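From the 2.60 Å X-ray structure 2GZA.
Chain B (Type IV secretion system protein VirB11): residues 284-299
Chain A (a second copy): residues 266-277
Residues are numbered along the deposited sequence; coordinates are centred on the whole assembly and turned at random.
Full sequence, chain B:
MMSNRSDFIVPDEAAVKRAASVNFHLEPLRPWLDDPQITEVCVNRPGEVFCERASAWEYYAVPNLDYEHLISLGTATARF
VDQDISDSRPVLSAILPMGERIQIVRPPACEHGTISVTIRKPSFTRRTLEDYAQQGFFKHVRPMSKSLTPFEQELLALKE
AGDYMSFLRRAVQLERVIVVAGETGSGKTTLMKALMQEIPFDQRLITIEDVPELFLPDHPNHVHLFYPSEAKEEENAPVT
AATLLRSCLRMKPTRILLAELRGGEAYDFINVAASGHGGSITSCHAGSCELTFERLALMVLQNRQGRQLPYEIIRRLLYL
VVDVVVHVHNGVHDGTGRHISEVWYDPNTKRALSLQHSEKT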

# COMPACT_ATOMS: atom_id res chain seq x y z
N CYS B 284 -29.95 -1.65 -4.33
CA CYS B 284 -28.66 -1.80 -4.95
C CYS B 284 -28.82 -2.54 -6.26
O CYS B 284 -29.44 -3.61 -6.29
CB CYS B 284 -27.74 -2.58 -4.00
SG CYS B 284 -26.07 -2.80 -4.58
N HIS B 285 -28.28 -1.99 -7.34
CA HIS B 285 -28.25 -2.69 -8.62
C HIS B 285 -27.33 -3.89 -8.50
O HIS B 285 -26.13 -3.72 -8.24
CB HIS B 285 -27.76 -1.77 -9.74
CG HIS B 285 -28.59 -0.55 -9.92
ND1 HIS B 285 -29.78 -0.55 -10.62
CD2 HIS B 285 -28.40 0.72 -9.49
CE1 HIS B 285 -30.29 0.67 -10.62
NE2 HIS B 285 -29.48 1.45 -9.94
N ALA B 286 -27.87 -5.09 -8.68
CA ALA B 286 -27.09 -6.32 -8.67
C ALA B 286 -27.81 -7.44 -9.40
O ALA B 286 -29.04 -7.46 -9.45
CB ALA B 286 -26.78 -6.75 -7.25
N GLY B 287 -27.04 -8.37 -9.96
CA GLY B 287 -27.57 -9.48 -10.75
C GLY B 287 -27.99 -10.69 -9.96
O GLY B 287 -28.51 -11.65 -10.53
N SER B 288 -27.76 -10.65 -8.66
CA SER B 288 -28.21 -11.69 -7.73
C SER B 288 -27.93 -11.25 -6.30
O SER B 288 -27.34 -10.19 -6.07
CB SER B 288 -27.53 -13.04 -8.00
OG SER B 288 -26.17 -13.03 -7.64
N CYS B 289 -28.37 -12.05 -5.33
CA CYS B 289 -28.11 -11.77 -3.92
C CYS B 289 -26.61 -11.76 -3.59
O CYS B 289 -26.14 -10.84 -2.94
CB CYS B 289 -28.85 -12.75 -3.02
SG CYS B 289 -30.63 -12.49 -3.01
N GLU B 290 -25.87 -12.76 -4.04
CA GLU B 290 -24.43 -12.81 -3.80
C GLU B 290 -23.71 -11.64 -4.49
O GLU B 290 -22.80 -11.04 -3.92
CB GLU B 290 -23.84 -14.14 -4.24
CG GLU B 290 -22.31 -14.21 -4.16
CD GLU B 290 -21.75 -15.50 -4.71
OE1 GLU B 290 -22.54 -16.43 -4.99
OE2 GLU B 290 -20.51 -15.59 -4.85
N LEU B 291 -24.14 -11.33 -5.71
CA LEU B 291 -23.60 -10.18 -6.43
C LEU B 291 -23.88 -8.85 -5.72
O LEU B 291 -23.15 -7.88 -5.91
CB LEU B 291 -24.08 -10.15 -7.88
CG LEU B 291 -23.44 -11.18 -8.82
CD1 LEU B 291 -24.20 -11.27 -10.13
CD2 LEU B 291 -21.97 -10.86 -9.07
N THR B 292 -24.94 -8.81 -4.91
CA THR B 292 -25.24 -7.65 -4.09
C THR B 292 -24.12 -7.42 -3.08
O THR B 292 -23.55 -6.34 -3.03
CB THR B 292 -26.60 -7.77 -3.34
OG1 THR B 292 -27.64 -8.08 -4.27
CG2 THR B 292 -26.94 -6.49 -2.61
N PHE B 293 -23.78 -8.44 -2.30
CA PHE B 293 -22.68 -8.31 -1.34
C PHE B 293 -21.36 -8.06 -2.06
O PHE B 293 -20.48 -7.35 -1.56
CB PHE B 293 -22.56 -9.54 -0.44
CG PHE B 293 -23.64 -9.63 0.60
CD1 PHE B 293 -23.61 -8.81 1.73
CD2 PHE B 293 -24.67 -10.55 0.47
CE1 PHE B 293 -24.58 -8.90 2.70
CE2 PHE B 293 -25.65 -10.65 1.44
CZ PHE B 293 -25.61 -9.82 2.55
N GLU B 294 -21.24 -8.64 -3.25
CA GLU B 294 -20.06 -8.47 -4.08
C GLU B 294 -19.92 -7.02 -4.51
O GLU B 294 -18.83 -6.46 -4.39
CB GLU B 294 -20.15 -9.40 -5.27
CG GLU B 294 -18.84 -9.93 -5.71
CD GLU B 294 -18.25 -10.97 -4.76
OE1 GLU B 294 -17.07 -10.82 -4.39
OE2 GLU B 294 -18.95 -11.93 -4.40
N ARG B 295 -21.02 -6.41 -4.97
CA ARG B 295 -21.00 -5.01 -5.38
C ARG B 295 -20.91 -4.04 -4.22
O ARG B 295 -20.28 -2.99 -4.34
CB ARG B 295 -22.18 -4.67 -6.29
CG ARG B 295 -22.01 -5.18 -7.70
CD ARG B 295 -22.87 -4.42 -8.67
NE ARG B 295 -22.33 -3.10 -8.99
CZ ARG B 295 -22.97 -1.96 -8.80
NH1 ARG B 295 -24.20 -1.93 -8.30
NH2 ARG B 295 -22.37 -0.83 -9.13
N LEU B 296 -21.55 -4.37 -3.10
CA LEU B 296 -21.49 -3.51 -1.91
C LEU B 296 -20.05 -3.39 -1.39
O LEU B 296 -19.63 -2.32 -0.94
CB LEU B 296 -22.42 -4.01 -0.80
CG LEU B 296 -23.93 -3.94 -1.02
CD1 LEU B 296 -24.66 -4.50 0.17
CD2 LEU B 296 -24.39 -2.53 -1.30
N ALA B 297 -19.30 -4.49 -1.47
CA ALA B 297 -17.89 -4.48 -1.08
C ALA B 297 -17.06 -3.54 -1.95
O ALA B 297 -16.21 -2.81 -1.44
CB ALA B 297 -17.31 -5.90 -1.11
N LEU B 298 -17.32 -3.55 -3.25
CA LEU B 298 -16.64 -2.67 -4.19
C LEU B 298 -16.95 -1.21 -3.90
O LEU B 298 -16.10 -0.35 -4.05
CB LEU B 298 -17.06 -3.01 -5.62
CG LEU B 298 -16.31 -4.09 -6.41
CD1 LEU B 298 -15.60 -5.11 -5.54
CD2 LEU B 298 -17.26 -4.76 -7.40
N MET B 299 -18.17 -0.94 -3.45
CA MET B 299 -18.56 0.41 -3.08
C MET B 299 -17.82 0.89 -1.83
O MET B 299 -17.41 2.05 -1.75
CB MET B 299 -20.08 0.51 -2.89
CG MET B 299 -20.87 0.33 -4.17
SD MET B 299 -22.64 0.19 -3.91
CE MET B 299 -23.20 -0.28 -5.54
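Chain A 266-277: AYDFINVAASGH

The chain A stretch is the last part of a helix that begins earlier in the chain; G276(A) is the first residue to leave helical phi/psi. It packs obliquely against the B helix 289-299: the axes approach to 10.2 Å, and their N-to-C directions diverge by 139°, so the helices run roughly antiparallel. The C-terminal end of the A helix therefore meets the segment leading into the B helix, while Y267(A), further back, lies beside L298(B).

A274(A) loses the most surface on the A side. Its carbonyl O accepts a hydrogen bond from G287(B) N at 2.8 Å and also receives a CA-H...O contact from A286(B) CA at 3.2 Å. Its CB lies 3.6 Å from R295(B) CG and 3.8 Å from L291(B) CD2, so the small methyl group fits closely against the B helix. Here the backbones come together, with CA atoms 4.0 Å apart for A286(B) and S275(A) and 3.9 Å apart for G287(B) and G276(A). G276(A) has a positive phi of 116° and ends the helix in a Schellman motif.

R295(B) links the helix contact to this backbone contact. Its NE donates a hydrogen bond to N271(A) OD1 at 3.0 Å, which lies near the guanidinium plane, whereas S275(A) OG sits over one face, 3.0 Å from R295(B) NE but poorly angled for a hydrogen bond. That hydroxyl donates instead to N271(A) O, one turn back, with S275(A) OG and N271(A) O 2.6 Å apart. Within chain B, R295(B) NH1 donates a hydrogen bond to H285(B) O at 2.6 Å, tying the arginine to the strand.

L298(B) points toward chain A and is the most covered residue of the B stretch. Its CG lies 3.0 Å from Y267(A) OH and 3.7 Å from Y267(A) CZ, a tight contact, and its CD2 is 3.4 Å from N271(A) OD1.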

# COMPACT_ATOMS: atom_id res chain seq x y z
N ALA A 266 -11.41 -3.61 -16.96
CA ALA A 266 -11.83 -4.95 -16.57
C ALA A 266 -12.60 -4.94 -15.26
O ALA A 266 -13.58 -5.67 -15.11
CB ALA A 266 -10.62 -5.87 -16.49
N TYR A 267 -12.16 -4.09 -14.34
CA TYR A 267 -12.80 -3.95 -13.05
C TYR A 267 -14.19 -3.34 -13.20
O TYR A 267 -15.15 -3.80 -12.59
CB TYR A 267 -11.93 -3.10 -12.14
CG TYR A 267 -12.55 -2.82 -10.80
CD1 TYR A 267 -12.48 -3.76 -9.77
CD2 TYR A 267 -13.23 -1.63 -10.57
CE1 TYR A 267 -13.06 -3.51 -8.54
CE2 TYR A 267 -13.81 -1.37 -9.34
CZ TYR A 267 -13.72 -2.32 -8.33
OH TYR A 267 -14.29 -2.06 -7.12
N ASP A 268 -14.28 -2.30 -14.02
CA ASP A 268 -15.54 -1.62 -14.30
C ASP A 268 -16.50 -2.54 -15.03
O ASP A 268 -17.70 -2.52 -14.77
CB ASP A 268 -15.29 -0.38 -15.15
CG ASP A 268 -14.39 0.64 -14.46
OD1 ASP A 268 -13.18 0.67 -14.77
OD2 ASP A 268 -14.90 1.39 -13.59
N PHE A 269 -15.95 -3.34 -15.93
CA PHE A 269 -16.70 -4.37 -16.64
C PHE A 269 -17.33 -5.35 -15.67
O PHE A 269 -18.54 -5.62 -15.75
CB PHE A 269 -15.78 -5.08 -17.64
CG PHE A 269 -16.50 -6.02 -18.57
CD1 PHE A 269 -17.10 -5.55 -19.74
CD2 PHE A 269 -16.59 -7.38 -18.29
CE1 PHE A 269 -17.77 -6.42 -20.61
CE2 PHE A 269 -17.26 -8.26 -19.15
CZ PHE A 269 -17.86 -7.77 -20.31
N ILE A 270 -16.53 -5.87 -14.75
CA ILE A 270 -17.01 -6.77 -13.70
C ILE A 270 -18.16 -6.12 -12.96
O ILE A 270 -19.20 -6.75 -12.75
CB ILE A 270 -15.85 -7.15 -12.73
CG1 ILE A 270 -14.95 -8.19 -13.38
CG2 ILE A 270 -16.38 -7.69 -11.41
CD1 ILE A 270 -13.64 -8.41 -12.62
N ASN A 271 -17.96 -4.86 -12.60
CA ASN A 271 -18.90 -4.10 -11.80
C ASN A 271 -20.23 -3.87 -12.52
O ASN A 271 -21.29 -3.97 -11.92
CB ASN A 271 -18.26 -2.76 -11.45
CG ASN A 271 -18.64 -2.28 -10.08
OD1 ASN A 271 -19.37 -2.94 -9.34
ND2 ASN A 271 -18.15 -1.12 -9.72
N VAL A 272 -20.13 -3.55 -13.81
CA VAL A 272 -21.29 -3.35 -14.67
C VAL A 272 -22.08 -4.66 -14.83
O VAL A 272 -23.30 -4.67 -14.71
CB VAL A 272 -20.84 -2.77 -16.06
CG1 VAL A 272 -21.97 -2.81 -17.07
CG2 VAL A 272 -20.31 -1.35 -15.91
N ALA A 273 -21.37 -5.76 -15.08
CA ALA A 273 -21.99 -7.07 -15.23
C ALA A 273 -22.59 -7.58 -13.93
O ALA A 273 -23.67 -8.17 -13.94
CB ALA A 273 -20.99 -8.05 -15.78
N ALA A 274 -21.89 -7.35 -12.83
CA ALA A 274 -22.42 -7.65 -11.50
C ALA A 274 -23.69 -6.83 -11.21
O ALA A 274 -24.54 -7.26 -10.44
CB ALA A 274 -21.35 -7.40 -10.44
N SER A 275 -23.82 -5.66 -11.83
CA SER A 275 -24.97 -4.75 -11.63
C SER A 275 -26.25 -5.27 -12.26
O SER A 275 -27.33 -4.74 -12.02
CB SER A 275 -24.70 -3.37 -12.23
OG SER A 275 -23.56 -2.77 -11.66
N GLY A 276 -26.11 -6.30 -13.08
CA GLY A 276 -27.26 -6.92 -13.70
C GLY A 276 -27.27 -6.78 -15.20
O GLY A 276 -28.11 -7.38 -15.86
N HIS A 277 -26.35 -5.99 -15.75
CA HIS A 277 -26.24 -5.85 -17.20
C HIS A 277 -25.67 -7.14 -17.81
O HIS A 277 -24.46 -7.37 -17.78
CB HIS A 277 -25.38 -4.65 -17.59
CG HIS A 277 -26.05 -3.34 -17.34
ND1 HIS A 277 -25.55 -2.41 -16.45
CD2 HIS A 277 -27.20 -2.81 -17.82
CE1 HIS A 277 -26.35 -1.36 -16.42
NE2 HIS A 277 -27.36 -1.58 -17.24